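Local coordinates for molybdopterin biosynthesis protein (Mycobacterium abscessus, PDB 3TCR), which probably takes part in molybdenum cofactor biosynthesis, with a domain of the kind that binds molybdopterin, at residues Leu47-Asn52 / Gln92-Thr97. Sequence-based numbering, arbitrary orientation.
Sequences LVVIVN and QNAVNT
V49, on the strand segment 47-52, and A94, on the helical segment 92-97, bring their backbones closest, with 7.1 Å between V49 CA and A94 CA and both CB atoms directed at the opposing segment. No hydrogen bond crosses; the contact is a small apolar one centred on the buried pair V49 and A94. V49 meets the helix with a single methyl, CG1, which lies 4.0 Å from A94 CB; a chi1 of 180° sets this methyl anti to the backbone N and beside the carbonyl carbon, the position from which it meets the alanine. Alanine suits the spot because its lone methyl lets the helix backbone settle near the sheet; A94 also touches V82 on the neighbouring strand 76-84. Beta-branched valine suits the extended strand backbone, and here it packs against V84, V106 and T108 on the two flanking strands. Two residues earlier, and so on the same face of the strand, L47 sends CD2 to within 4.3 Å of the carbonyl A94 O, a looser approach at a partly exposed margin. At a solvent-exposed position on the helix, T97 OG1 donates to N93 O at 2.8 Å, tilted 29° from the carbonyl plane, and T97 N reaches the same oxygen from the opposite face. V48 faces the other way, packing on V67 and L71 of helix 64-73. Strand 44-51 thus serves helices on both faces of a three-layer alpha/beta/alpha fold, and helix 88-100 crosses over it as the connection of a beta-alpha-beta crossover between parallel strands 76-84 and 105-109.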
ATOM      1  N   LEU A  47      -1.479  -9.777  23.338  1.00 18.54           N
ATOM      2  CA  LEU A  47      -2.560  -9.016  23.958  1.00 19.36           C
ATOM      3  C   LEU A  47      -3.574  -8.578  22.899  1.00 18.89           C
ATOM      4  O   LEU A  47      -3.208  -8.169  21.800  1.00 19.93           O
ATOM      5  CB  LEU A  47      -2.021  -7.780  24.675  1.00 21.53           C
ATOM      6  CG  LEU A  47      -3.052  -6.890  25.428  1.00 23.26           C
ATOM      7  CD1 LEU A  47      -3.191  -7.360  26.874  1.00 25.23           C
ATOM      8  CD2 LEU A  47      -2.604  -5.454  25.418  1.00 22.44           C
ATOM      9  N   VAL A  48      -4.846  -8.662  23.248  1.00 18.06           N
ATOM     10  CA  VAL A  48      -5.925  -8.229  22.414  1.00 16.65           C
ATOM     11  C   VAL A  48      -6.513  -6.949  22.948  1.00 16.85           C
ATOM     12  O   VAL A  48      -6.849  -6.849  24.145  1.00 17.42           O
ATOM     13  CB  VAL A  48      -7.039  -9.289  22.387  1.00 16.86           C
ATOM     14  CG1 VAL A  48      -8.139  -8.877  21.401  1.00 15.48           C
ATOM     15  CG2 VAL A  48      -6.440 -10.633  22.026  1.00 16.19           C
ATOM     16  N   VAL A  49      -6.645  -5.966  22.066  1.00 16.79           N
ATOM     17  CA  VAL A  49      -7.265  -4.690  22.390  1.00 16.97           C
ATOM     18  C   VAL A  49      -8.561  -4.569  21.584  1.00 17.25           C
ATOM     19  O   VAL A  49      -8.517  -4.474  20.379  1.00 16.75           O
ATOM     20  CB  VAL A  49      -6.335  -3.498  22.037  1.00 16.52           C
ATOM     21  CG1 VAL A  49      -7.018  -2.170  22.378  1.00 15.60           C
ATOM     22  CG2 VAL A  49      -4.996  -3.634  22.765  1.00 16.27           C
ATOM     23  N   ILE A  50      -9.713  -4.596  22.256  1.00 19.19           N
ATOM     24  CA  ILE A  50     -11.016  -4.459  21.591  1.00 19.82           C
ATOM     25  C   ILE A  50     -11.299  -2.978  21.509  1.00 20.23           C
ATOM     26  O   ILE A  50     -11.354  -2.321  22.542  1.00 20.86           O
ATOM     27  CB  ILE A  50     -12.152  -5.098  22.414  1.00 20.89           C
ATOM     28  CG1 ILE A  50     -11.935  -6.609  22.540  1.00 21.68           C
ATOM     29  CG2 ILE A  50     -13.519  -4.753  21.816  1.00 19.49           C
ATOM     30  CD1 ILE A  50     -11.770  -7.322  21.217  1.00 22.61           C
ATOM     31  N   VAL A  51     -11.455  -2.448  20.304  1.00 20.28           N
ATOM     32  CA  VAL A  51     -11.729  -1.028  20.130  1.00 20.59           C
ATOM     33  C   VAL A  51     -13.186  -0.892  19.724  1.00 22.20           C
ATOM     34  O   VAL A  51     -13.534  -1.061  18.554  1.00 22.77           O
ATOM     35  CB  VAL A  51     -10.815  -0.353  19.065  1.00 20.17           C
ATOM     36  CG1 VAL A  51     -11.157   1.144  18.963  1.00 19.98           C
ATOM     37  CG2 VAL A  51      -9.327  -0.574  19.387  1.00 18.33           C
ATOM     38  N   ASN A  52     -14.040  -0.633  20.703  1.00 23.61           N
ATOM     39  CA  ASN A  52     -15.483  -0.607  20.475  1.00 24.93           C
ATOM     40  C   ASN A  52     -16.238   0.201  21.527  1.00 25.99           C
ATOM     41  O   ASN A  52     -16.267  -0.179  22.689  1.00 25.77           O
ATOM     42  CB  ASN A  52     -15.990  -2.045  20.483  1.00 25.19           C
ATOM     43  CG  ASN A  52     -17.371  -2.181  19.887  1.00 26.01           C
ATOM     44  OD1 ASN A  52     -18.371  -1.684  20.411  1.00 24.61           O
ATOM     45  ND2 ASN A  52     -17.423  -2.862  18.768  1.00 27.99           N
ATOM     46  N   GLN A  92      -3.999   4.409  22.450  1.00 18.55           N
ATOM     47  CA  GLN A  92      -2.550   4.560  22.585  1.00 18.90           C
ATOM     48  C   GLN A  92      -2.078   4.051  23.946  1.00 19.09           C
ATOM     49  O   GLN A  92      -1.060   3.320  24.049  1.00 18.61           O
ATOM     50  CB  GLN A  92      -2.127   6.032  22.314  1.00 19.54           C
ATOM     51  CG  GLN A  92      -2.220   6.387  20.806  1.00 19.84           C
ATOM     52  CD  GLN A  92      -1.536   7.715  20.460  1.00 21.48           C
ATOM     53  OE1 GLN A  92      -1.344   8.537  21.328  1.00 22.73           O
ATOM     54  NE2 GLN A  92      -1.155   7.911  19.199  1.00 20.98           N
ATOM     55  N   ASN A  93      -2.829   4.371  24.991  1.00 19.24           N
ATOM     56  CA  ASN A  93      -2.465   3.916  26.319  1.00 20.05           C
ATOM     57  C   ASN A  93      -2.429   2.386  26.375  1.00 18.81           C
ATOM     58  O   ASN A  93      -1.518   1.804  26.976  1.00 17.93           O
ATOM     59  CB  ASN A  93      -3.429   4.426  27.404  1.00 22.24           C
ATOM     60  CG  ASN A  93      -3.186   5.887  27.768  1.00 25.57           C
ATOM     61  OD1 ASN A  93      -2.085   6.403  27.583  1.00 31.93           O
ATOM     62  ND2 ASN A  93      -4.210   6.558  28.299  1.00 26.45           N
ATOM     63  N   ALA A  94      -3.449   1.769  25.794  1.00 16.96           N
ATOM     64  CA  ALA A  94      -3.572   0.315  25.796  1.00 16.75           C
ATOM     65  C   ALA A  94      -2.375  -0.307  25.050  1.00 16.25           C
ATOM     66  O   ALA A  94      -1.714  -1.205  25.564  1.00 15.91           O
ATOM     67  CB  ALA A  94      -4.920  -0.121  25.168  1.00 15.47           C
ATOM     68  N   VAL A  95      -2.093   0.175  23.841  1.00 16.20           N
ATOM     69  CA  VAL A  95      -0.964  -0.382  23.082  1.00 15.65           C
ATOM     70  C   VAL A  95       0.388  -0.117  23.788  1.00 16.26           C
ATOM     71  O   VAL A  95       1.225  -1.019  23.915  1.00 16.72           O
ATOM     72  CB  VAL A  95      -0.951   0.161  21.658  1.00 15.15           C
ATOM     73  CG1 VAL A  95       0.335  -0.253  20.929  1.00 14.42           C
ATOM     74  CG2 VAL A  95      -2.208  -0.303  20.907  1.00 13.85           C
ATOM     75  N   ASN A  96       0.604   1.119  24.233  1.00 17.11           N
ATOM     76  CA  ASN A  96       1.876   1.502  24.877  1.00 17.91           C
ATOM     77  C   ASN A  96       2.074   0.669  26.141  1.00 17.92           C
ATOM     78  O   ASN A  96       3.206   0.346  26.488  1.00 17.86           O
ATOM     79  CB  ASN A  96       1.936   3.011  25.231  1.00 18.84           C
ATOM     80  CG  ASN A  96       2.210   3.891  24.025  1.00 19.16           C
ATOM     81  OD1 ASN A  96       2.822   3.448  23.087  1.00 19.64           O
ATOM     82  ND2 ASN A  96       1.717   5.127  24.038  1.00 18.94           N
ATOM     83  N   THR A  97       0.985   0.291  26.808  1.00 17.66           N
ATOM     84  CA  THR A  97       1.112  -0.543  27.989  1.00 18.44           C
ATOM     85  C   THR A  97       1.621  -1.949  27.620  1.00 17.48           C
ATOM     86  O   THR A  97       2.490  -2.515  28.307  1.00 17.49           O
ATOM     87  CB  THR A  97      -0.192  -0.557  28.815  1.00 19.74           C
ATOM     88  OG1 THR A  97      -0.431   0.773  29.283  1.00 20.92           O
ATOM     89  CG2 THR A  97      -0.054  -1.461  30.087  1.00 20.74           C
TER